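Local coordinates for protein transcriptional regulator, MarR family (Neisseria meningitidis serogroup B, PDB 3G3Z) that probably binds DNA as a dimeric transcription factor of the MarR family and so regulates the expression of target genes, at residues L74-E79 with L88-E93; V36-A41 with P101-A106; L29-F34 with W55-Q60. All coordinates share one frame; numbering follows the deposited sequence.

Contact 1: residues L74-E79 with L88-E93; sequences LIEWQE and LLSLTE
L88 meets Q78 at the loop end of the hairpin formed by L74-E79 and L88-E93. Its carbonyl O accepts from Q78 N at 3.1 Å in a straight bond (N-H...O 164°), and its CB lies against Q78 CG, the two side chains crossing at a slant. One residue on, L89 lays CD1 over a face of the W77 indole, 3.5 Å from the centroid of the five-membered ring and 17° off its normal, a CH-pi contact. L89 and W77, a non-hydrogen-bonded pair, leave the sheet on the same face and run alongside one another. L89 CD1 also reaches I75 CD1 at 4.0 Å, while W77 NE1 donates to Q48 and R84 adds a cation-pi contact to the indole. S90 pairs with E76 through two backbone bonds, E76 N to S90 O and S90 N to E76 O, each 2.8 Å long. This is the antiparallel wing of a winged helix-turn-helix domain, the fold of MarR regulators, in which the wing commonly contacts DNA. On the face shared by S90 and E76, S90 OG sits anti to its backbone N and donates to L91 O from above the carbonyl plane. L91 opposes I75 with diverging side chains, yet its CD1 still comes within 3.8 Å of I75 CG2; both leucine and isoleucine also lean on L40 of helix 31-43. T92 ends the ladder: its N donates to L74 O at 3.1 Å from above the carbonyl plane, and CG2 packs against I75 O. With T92 OG1 between backbone N and carbonyl carbon (chi1 61°), the hydroxyl can bond to G73 O and to G95 N, the latter capping the start of helix 93-117.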
loop_
_atom_site.group_PDB
_atom_site.type_symbol
_atom_site.label_atom_id
_atom_site.label_comp_id
_atom_site.label_asym_id
_atom_site.label_seq_id
_atom_site.Cartn_x
_atom_site.Cartn_y
_atom_site.Cartn_z
ATOM N N LEU A 74 -16.459 -16.559 15.607
ATOM C CA LEU A 74 -16.369 -16.644 14.149
ATOM C C LEU A 74 -15.227 -17.525 13.645
ATOM O O LEU A 74 -15.274 -18.025 12.516
ATOM C CB LEU A 74 -16.281 -15.240 13.541
ATOM C CG LEU A 74 -17.489 -14.348 13.837
ATOM C CD1 LEU A 74 -17.234 -12.901 13.418
ATOM C CD2 LEU A 74 -18.764 -14.918 13.181
ATOM N N ILE A 75 -14.204 -17.700 14.484
ATOM C CA ILE A 75 -13.052 -18.550 14.176
ATOM C C ILE A 75 -12.716 -19.473 15.354
ATOM O O ILE A 75 -13.293 -19.338 16.432
ATOM C CB ILE A 75 -11.798 -17.714 13.788
ATOM C CG1 ILE A 75 -11.351 -16.832 14.956
ATOM C CG2 ILE A 75 -12.050 -16.895 12.507
ATOM C CD1 ILE A 75 -9.988 -16.208 14.779
ATOM N N GLU A 76 -11.774 -20.395 15.145
ATOM C CA GLU A 76 -11.338 -21.315 16.193
ATOM C C GLU A 76 -9.955 -21.906 15.913
ATOM O O GLU A 76 -9.603 -22.182 14.765
ATOM C CB GLU A 76 -12.356 -22.446 16.360
ATOM C CG GLU A 76 -12.470 -23.357 15.136
ATOM C CD GLU A 76 -13.754 -24.155 15.104
ATOM O OE1 GLU A 76 -14.430 -24.254 16.148
ATOM O OE2 GLU A 76 -14.089 -24.684 14.024
ATOM N N TRP A 77 -9.174 -22.090 16.973
ATOM C CA TRP A 77 -7.942 -22.863 16.899
ATOM C C TRP A 77 -8.294 -24.325 17.101
ATOM O O TRP A 77 -9.173 -24.649 17.903
ATOM C CB TRP A 77 -6.967 -22.437 17.998
ATOM C CG TRP A 77 -6.517 -21.022 17.897
ATOM C CD1 TRP A 77 -5.442 -20.552 17.197
ATOM C CD2 TRP A 77 -7.122 -19.880 18.518
ATOM N NE1 TRP A 77 -5.337 -19.188 17.345
ATOM C CE2 TRP A 77 -6.356 -18.749 18.149
ATOM C CE3 TRP A 77 -8.236 -19.702 19.350
ATOM C CZ2 TRP A 77 -6.672 -17.453 18.582
ATOM C CZ3 TRP A 77 -8.546 -18.415 19.783
ATOM C CH2 TRP A 77 -7.767 -17.308 19.395
ATOM N N GLN A 78 -7.616 -25.210 16.381
ATOM C CA GLN A 78 -7.713 -26.633 16.672
ATOM C C GLN A 78 -6.965 -26.899 17.980
ATOM O O GLN A 78 -6.179 -26.064 18.424
ATOM C CB GLN A 78 -7.128 -27.466 15.535
ATOM C CG GLN A 78 -5.639 -27.276 15.332
ATOM C CD GLN A 78 -4.891 -28.593 15.285
ATOM O OE1 GLN A 78 -4.903 -29.293 14.271
ATOM N NE2 GLN A 78 -4.231 -28.935 16.389
ATOM N N GLU A 79 -7.208 -28.051 18.596
ATOM C CA GLU A 79 -6.546 -28.384 19.860
ATOM C C GLU A 79 -5.214 -29.114 19.659
ATOM O O GLU A 79 -5.089 -29.973 18.781
ATOM C CB GLU A 79 -7.481 -29.176 20.786
ATOM C CG GLU A 79 -8.607 -28.342 21.413
ATOM C CD GLU A 79 -8.103 -27.264 22.370
ATOM O OE1 GLU A 79 -7.156 -27.535 23.139
ATOM O OE2 GLU A 79 -8.661 -26.146 22.357
ATOM N N LEU A 88 -3.317 -24.401 13.897
ATOM C CA LEU A 88 -4.198 -24.170 12.751
ATOM C C LEU A 88 -5.473 -23.426 13.113
ATOM O O LEU A 88 -6.179 -23.782 14.060
ATOM C CB LEU A 88 -4.563 -25.486 12.052
ATOM C CG LEU A 88 -3.597 -26.074 11.026
ATOM C CD1 LEU A 88 -3.939 -27.542 10.759
ATOM C CD2 LEU A 88 -3.592 -25.264 9.726
ATOM N N LEU A 89 -5.756 -22.397 12.328
ATOM C CA LEU A 89 -6.921 -21.556 12.517
ATOM C C LEU A 89 -8.001 -21.957 11.508
ATOM O O LEU A 89 -7.715 -22.220 10.342
ATOM C CB LEU A 89 -6.512 -20.099 12.325
ATOM C CG LEU A 89 -7.136 -18.934 13.074
ATOM C CD1 LEU A 89 -7.280 -19.196 14.565
ATOM C CD2 LEU A 89 -6.256 -17.714 12.830
ATOM N N SER A 90 -9.242 -21.991 11.976
ATOM C CA SER A 90 -10.372 -22.442 11.184
ATOM C C SER A 90 -11.554 -21.482 11.355
ATOM O O SER A 90 -11.740 -20.901 12.422
ATOM C CB SER A 90 -10.745 -23.858 11.639
ATOM O OG SER A 90 -11.972 -24.287 11.094
ATOM N N LEU A 91 -12.336 -21.296 10.297
ATOM C CA LEU A 91 -13.646 -20.654 10.416
ATOM C C LEU A 91 -14.624 -21.611 11.093
ATOM O O LEU A 91 -14.695 -22.794 10.742
ATOM C CB LEU A 91 -14.193 -20.288 9.040
ATOM C CG LEU A 91 -14.260 -18.861 8.472
ATOM C CD1 LEU A 91 -13.287 -17.844 9.078
ATOM C CD2 LEU A 91 -14.097 -18.936 6.965
ATOM N N THR A 92 -15.372 -21.098 12.063
ATOM C CA THR A 92 -16.462 -21.854 12.657
ATOM C C THR A 92 -17.624 -21.920 11.670
ATOM O O THR A 92 -17.578 -21.304 10.601
ATOM C CB THR A 92 -16.954 -21.188 13.938
ATOM O OG1 THR A 92 -17.436 -19.878 13.623
ATOM C CG2 THR A 92 -15.825 -21.096 14.966
ATOM N N GLU A 93 -18.673 -22.650 12.028
ATOM C CA GLU A 93 -19.879 -22.652 11.207
ATOM C C GLU A 93 -20.472 -21.247 11.066
ATOM O O GLU A 93 -20.794 -20.813 9.956
ATOM C CB GLU A 93 -20.918 -23.653 11.731
ATOM C CG GLU A 93 -20.670 -25.100 11.280
ATOM C CD GLU A 93 -20.252 -25.218 9.803
ATOM O OE1 GLU A 93 -20.969 -24.700 8.912
ATOM O OE2 GLU A 93 -19.195 -25.835 9.538
#

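Contact 2: residues V36-A41 with P101-A106; sequences VLYTLA and PLTESA
The Y38 ring meets helix 101-106 along its CE1 side: the CA of T103 lies at the ring edge, near its plane, whereas A106 CB approaches obliquely, 3.5 Å from Y38 CE1. F34 stacks on the same ring from one turn earlier in its own helix, and D7 of the second subunit also packs against it. Y38 CG is anti to the backbone N (chi1 -170°), a torsion that starts the side chain on its course to the other helix. Beyond the ring, one water joins the tyrosine hydroxyl to the backbone, lying 2.7 Å from Y38 OH and donating to T103 O at 2.9 Å. The two helical segments pass almost perpendicularly, at 87° with axes 10.2 Å apart, where helix 31-43 of the winged helix-turn-helix domain lies against the long helix 93-117 that follows the wing. Small groups fill the approach on the A41 side, with A41 CB 3.6 Å from T103 CG2. T103 OG1 bonds back to A100 O within its own helix, leaving the methyl as the branch that touches. L102 points at the other helix and brings CD2 to L37 CB at 4.3 Å, a looser apolar contact.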
loop_
_atom_site.group_PDB
_atom_site.type_symbol
_atom_site.label_atom_id
_atom_site.label_comp_id
_atom_site.label_asym_id
_atom_site.label_seq_id
_atom_site.Cartn_x
_atom_site.Cartn_y
_atom_site.Cartn_z
ATOM N N VAL A 36 -7.485 -12.148 7.753
ATOM C CA VAL A 36 -7.869 -13.392 8.454
ATOM C C VAL A 36 -9.080 -14.049 7.795
ATOM O O VAL A 36 -9.005 -15.186 7.335
ATOM C CB VAL A 36 -8.144 -13.147 9.980
ATOM C CG1 VAL A 36 -8.598 -14.445 10.700
ATOM C CG2 VAL A 36 -6.909 -12.616 10.644
ATOM N N LEU A 37 -10.190 -13.320 7.738
ATOM C CA LEU A 37 -11.467 -13.856 7.259
ATOM C C LEU A 37 -11.417 -14.379 5.816
ATOM O O LEU A 37 -11.897 -15.482 5.521
ATOM C CB LEU A 37 -12.568 -12.791 7.400
ATOM C CG LEU A 37 -12.875 -12.299 8.828
ATOM C CD1 LEU A 37 -13.699 -11.018 8.787
ATOM C CD2 LEU A 37 -13.574 -13.379 9.643
ATOM N N TYR A 38 -10.831 -13.588 4.925
ATOM C CA TYR A 38 -10.768 -13.974 3.526
ATOM C C TYR A 38 -9.796 -15.122 3.250
ATOM O O TYR A 38 -10.108 -16.003 2.440
ATOM C CB TYR A 38 -10.469 -12.776 2.641
ATOM C CG TYR A 38 -10.636 -13.061 1.174
ATOM C CD1 TYR A 38 -11.908 -13.130 0.593
ATOM C CD2 TYR A 38 -9.522 -13.271 0.358
ATOM C CE1 TYR A 38 -12.060 -13.400 -0.767
ATOM C CE2 TYR A 38 -9.664 -13.539 -1.002
ATOM C CZ TYR A 38 -10.930 -13.597 -1.558
ATOM O OH TYR A 38 -11.063 -13.866 -2.901
ATOM N N THR A 39 -8.640 -15.127 3.923
ATOM C CA THR A 39 -7.701 -16.258 3.816
ATOM C C THR A 39 -8.371 -17.559 4.268
ATOM O O THR A 39 -8.281 -18.590 3.594
ATOM C CB THR A 39 -6.379 -16.026 4.618
ATOM O OG1 THR A 39 -5.805 -14.764 4.258
ATOM C CG2 THR A 39 -5.364 -17.108 4.323
ATOM N N LEU A 40 -9.065 -17.501 5.395
ATOM C CA LEU A 40 -9.668 -18.702 5.962
ATOM C C LEU A 40 -10.838 -19.215 5.130
ATOM O O LEU A 40 -11.051 -20.421 5.035
ATOM C CB LEU A 40 -10.078 -18.473 7.420
ATOM C CG LEU A 40 -8.957 -18.286 8.451
ATOM C CD1 LEU A 40 -9.536 -18.153 9.851
ATOM C CD2 LEU A 40 -7.942 -19.426 8.407
ATOM N N ALA A 41 -11.582 -18.294 4.525
ATOM C CA ALA A 41 -12.751 -18.649 3.723
ATOM C C ALA A 41 -12.386 -19.263 2.370
ATOM O O ALA A 41 -13.127 -20.096 1.843
ATOM C CB ALA A 41 -13.655 -17.436 3.532
ATOM N N PRO A 101 -20.859 -13.803 2.205
ATOM C CA PRO A 101 -21.101 -12.568 1.425
ATOM C C PRO A 101 -19.822 -11.832 1.060
ATOM O O PRO A 101 -19.774 -11.158 0.032
ATOM C CB PRO A 101 -21.925 -11.684 2.375
ATOM C CG PRO A 101 -22.376 -12.571 3.484
ATOM C CD PRO A 101 -21.414 -13.706 3.570
ATOM N N LEU A 102 -18.796 -11.958 1.904
ATOM C CA LEU A 102 -17.509 -11.326 1.643
ATOM C C LEU A 102 -16.791 -11.983 0.476
ATOM O O LEU A 102 -16.285 -11.293 -0.400
ATOM C CB LEU A 102 -16.613 -11.321 2.889
ATOM C CG LEU A 102 -15.228 -10.708 2.680
ATOM C CD1 LEU A 102 -15.375 -9.192 2.369
ATOM C CD2 LEU A 102 -14.333 -10.938 3.893
ATOM N N THR A 103 -16.745 -13.314 0.459
ATOM C CA THR A 103 -16.121 -14.010 -0.669
ATOM C C THR A 103 -16.877 -13.721 -1.957
ATOM O O THR A 103 -16.273 -13.567 -3.022
ATOM C CB THR A 103 -16.044 -15.522 -0.452
ATOM O OG1 THR A 103 -17.364 -16.039 -0.236
ATOM C CG2 THR A 103 -15.170 -15.826 0.750
ATOM N N GLU A 104 -18.196 -13.619 -1.855
ATOM C CA GLU A 104 -19.006 -13.356 -3.039
ATOM C C GLU A 104 -18.751 -11.973 -3.629
ATOM O O GLU A 104 -18.558 -11.841 -4.835
ATOM C CB GLU A 104 -20.489 -13.575 -2.750
ATOM C CG GLU A 104 -20.866 -15.032 -2.718
ATOM C CD GLU A 104 -22.251 -15.257 -2.146
ATOM O OE1 GLU A 104 -23.226 -14.728 -2.727
ATOM O OE2 GLU A 104 -22.363 -15.966 -1.121
ATOM N N SER A 105 -18.743 -10.946 -2.781
ATOM C CA SER A 105 -18.453 -9.586 -3.243
ATOM C C SER A 105 -17.026 -9.455 -3.757
ATOM O O SER A 105 -16.785 -8.719 -4.715
ATOM C CB SER A 105 -18.733 -8.539 -2.163
ATOM O OG SER A 105 -18.154 -8.913 -0.938
ATOM N N ALA A 106 -16.094 -10.175 -3.127
ATOM C CA ALA A 106 -14.697 -10.219 -3.584
ATOM C C ALA A 106 -14.587 -10.826 -4.969
ATOM O O ALA A 106 -13.871 -10.295 -5.826
ATOM C CB ALA A 106 -13.835 -10.986 -2.607
HETATM O O HOH W 1 -13.568 -14.624 -3.539
#

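Contact 3: residues L29-F34 with W55-Q60; sequences LNYNLF and WSLPKQ
Y31 OH donates to W55 O across a very short 2.5 Å, the one hydrogen bond between L29-F34 and W55-Q60. The acceptor lies near the plane of the phenol ring, at its edge. Y31 CG is anti to the backbone N (chi1 -175°), which sets the ring off toward the end of helix 48-55. The same hydroxyl touches the edge of the indole, 3.4 Å from W55 CE3, with the Y31 and W55 planes at 83°. F34 meets the tryptophan from another direction: its edge is turned to the indole face in a T-shaped pair, ring planes at 75°, with F34 CE2 3.8 Å from W55 CH2. The indole nitrogen is used as well, W55 NE1 donating to T39 of helix 31-43. L57 and Y31 pass alongside, headed contrary ways, with L57 CD2 at the phenol edge, 3.7 Å from Y31 CE1. That methyl also lies 3.3 Å from N32 ND2, so one leucine branch is shared between an aromatic rim and an amide. S56, with positive phi, closes helix 48-55 in a Schellman motif. The aromatic cluster of Y31, F34 and W55 thus borders the turn of the helix-turn-helix motif, whose second helix, 59-71, is probably the DNA-recognition helix, as in other MarR proteins.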
loop_
_atom_site.group_PDB
_atom_site.type_symbol
_atom_site.label_atom_id
_atom_site.label_comp_id
_atom_site.label_asym_id
_atom_site.label_seq_id
_atom_site.Cartn_x
_atom_site.Cartn_y
_atom_site.Cartn_z
ATOM N N LEU A 29 -15.475 -3.626 6.634
ATOM C CA LEU A 29 -14.364 -4.285 7.308
ATOM C C LEU A 29 -13.092 -3.450 7.203
ATOM O O LEU A 29 -13.118 -2.282 6.802
ATOM C CB LEU A 29 -14.163 -5.713 6.743
ATOM C CG LEU A 29 -15.303 -6.703 7.025
ATOM C CD1 LEU A 29 -15.264 -7.890 6.075
ATOM C CD2 LEU A 29 -15.287 -7.184 8.478
ATOM N N ASN A 30 -11.980 -4.043 7.608
ATOM C CA ASN A 30 -10.691 -3.417 7.404
ATOM C C ASN A 30 -9.696 -4.475 6.940
ATOM O O ASN A 30 -10.020 -5.680 6.906
ATOM C CB ASN A 30 -10.225 -2.655 8.651
ATOM C CG ASN A 30 -10.004 -3.554 9.852
ATOM O OD1 ASN A 30 -9.814 -4.763 9.721
ATOM N ND2 ASN A 30 -10.018 -2.960 11.037
ATOM N N TYR A 31 -8.506 -4.016 6.563
ATOM C CA TYR A 31 -7.484 -4.871 5.975
ATOM C C TYR A 31 -7.121 -6.028 6.897
ATOM O O TYR A 31 -7.075 -7.170 6.467
ATOM C CB TYR A 31 -6.246 -4.035 5.630
ATOM C CG TYR A 31 -5.167 -4.802 4.915
ATOM C CD1 TYR A 31 -4.104 -5.367 5.625
ATOM C CD2 TYR A 31 -5.204 -4.967 3.535
ATOM C CE1 TYR A 31 -3.118 -6.091 4.983
ATOM C CE2 TYR A 31 -4.215 -5.689 2.876
ATOM C CZ TYR A 31 -3.162 -6.233 3.614
ATOM O OH TYR A 31 -2.170 -6.939 2.986
ATOM N N ASN A 32 -6.882 -5.720 8.168
ATOM C CA ASN A 32 -6.498 -6.735 9.145
ATOM C C ASN A 32 -7.545 -7.849 9.297
ATOM O O ASN A 32 -7.196 -9.017 9.331
ATOM C CB ASN A 32 -6.194 -6.080 10.504
ATOM C CG ASN A 32 -5.092 -5.034 10.421
ATOM O OD1 ASN A 32 -4.977 -4.160 11.291
ATOM N ND2 ASN A 32 -4.267 -5.122 9.386
ATOM N N LEU A 33 -8.821 -7.479 9.391
ATOM C CA LEU A 33 -9.917 -8.449 9.488
ATOM C C LEU A 33 -10.077 -9.254 8.210
ATOM O O LEU A 33 -10.308 -10.473 8.244
ATOM C CB LEU A 33 -11.235 -7.717 9.778
ATOM C CG LEU A 33 -11.493 -7.337 11.229
ATOM C CD1 LEU A 33 -12.491 -6.183 11.295
ATOM C CD2 LEU A 33 -11.988 -8.564 12.009
ATOM N N PHE A 34 -9.990 -8.553 7.083
ATOM C CA PHE A 34 -10.055 -9.169 5.762
ATOM C C PHE A 34 -8.985 -10.228 5.590
ATOM O O PHE A 34 -9.261 -11.344 5.125
ATOM C CB PHE A 34 -9.916 -8.097 4.676
ATOM C CG PHE A 34 -9.967 -8.646 3.292
ATOM C CD1 PHE A 34 -11.188 -8.996 2.713
ATOM C CD2 PHE A 34 -8.798 -8.841 2.567
ATOM C CE1 PHE A 34 -11.244 -9.524 1.426
ATOM C CE2 PHE A 34 -8.850 -9.368 1.272
ATOM C CZ PHE A 34 -10.072 -9.706 0.710
ATOM N N TRP A 55 -0.364 -11.534 3.803
ATOM C CA TRP A 55 -0.896 -10.177 3.693
ATOM C C TRP A 55 0.061 -9.121 4.203
ATOM O O TRP A 55 -0.286 -7.941 4.252
ATOM C CB TRP A 55 -2.285 -10.068 4.329
ATOM C CG TRP A 55 -3.270 -10.920 3.586
ATOM C CD1 TRP A 55 -3.703 -12.163 3.933
ATOM C CD2 TRP A 55 -3.911 -10.600 2.341
ATOM N NE1 TRP A 55 -4.590 -12.639 2.989
ATOM C CE2 TRP A 55 -4.726 -11.703 1.995
ATOM C CE3 TRP A 55 -3.868 -9.492 1.481
ATOM C CZ2 TRP A 55 -5.505 -11.729 0.819
ATOM C CZ3 TRP A 55 -4.639 -9.516 0.312
ATOM C CH2 TRP A 55 -5.452 -10.629 -0.003
ATOM N N SER A 56 1.277 -9.549 4.534
ATOM C CA SER A 56 2.363 -8.643 4.931
ATOM C C SER A 56 2.001 -7.889 6.218
ATOM O O SER A 56 2.156 -6.673 6.303
ATOM C CB SER A 56 2.728 -7.683 3.779
ATOM O OG SER A 56 3.286 -8.400 2.678
ATOM N N LEU A 57 1.491 -8.633 7.202
ATOM C CA LEU A 57 1.131 -8.074 8.510
ATOM C C LEU A 57 2.009 -8.606 9.647
ATOM O O LEU A 57 2.390 -9.772 9.636
ATOM C CB LEU A 57 -0.337 -8.367 8.833
ATOM C CG LEU A 57 -1.377 -7.648 7.982
ATOM C CD1 LEU A 57 -2.758 -8.223 8.264
ATOM C CD2 LEU A 57 -1.341 -6.145 8.218
ATOM N N PRO A 58 2.318 -7.757 10.639
ATOM C CA PRO A 58 3.090 -8.232 11.784
ATOM C C PRO A 58 2.286 -9.172 12.682
ATOM O O PRO A 58 1.054 -9.090 12.729
ATOM C CB PRO A 58 3.442 -6.949 12.530
ATOM C CG PRO A 58 2.448 -5.964 12.098
ATOM C CD PRO A 58 2.049 -6.308 10.713
ATOM N N LYS A 59 2.993 -10.055 13.382
ATOM C CA LYS A 59 2.380 -11.112 14.196
ATOM C C LYS A 59 1.398 -10.593 15.260
ATOM O O LYS A 59 0.351 -11.199 15.494
ATOM C CB LYS A 59 3.471 -11.977 14.853
ATOM C CG LYS A 59 4.362 -12.742 13.867
ATOM C CD LYS A 59 5.583 -13.341 14.566
ATOM C CE LYS A 59 6.626 -13.807 13.555
ATOM N NZ LYS A 59 7.937 -14.118 14.210
ATOM N N GLN A 60 1.742 -9.468 15.882
ATOM C CA GLN A 60 0.921 -8.850 16.930
ATOM C C GLN A 60 -0.443 -8.467 16.384
ATOM O O GLN A 60 -1.473 -8.752 16.999
ATOM C CB GLN A 60 1.592 -7.588 17.495
ATOM C CG GLN A 60 3.068 -7.724 17.868
ATOM C CD GLN A 60 4.014 -7.516 16.685
ATOM O OE1 GLN A 60 4.118 -8.366 15.797
ATOM N NE2 GLN A 60 4.724 -6.388 16.687
#

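From the N terminus, the chain passes through helix 5-25 and enters contact 3 at 29-34, just ahead of the 36-41 segment of contact 2 on the same helix 31-43. Contact 3 closes first, when the chain returns at 55-60 after helix 48-55. Helix 59-71 leads to the wing, where contact 1 opens and closes within a short loop. Contact 2 closes last, at 101-106, so its loop encloses contact 1 and crosses contact 3. Contacts 2 and 3 share helix 31-43, on which the wing of contact 1 packs: L40 meets L89 and L91, A41 meets L91. L102 of helix 93-117 reaches L29 and F34. Contacts 1 and 3 do not meet; their centres lie about 17 Å apart.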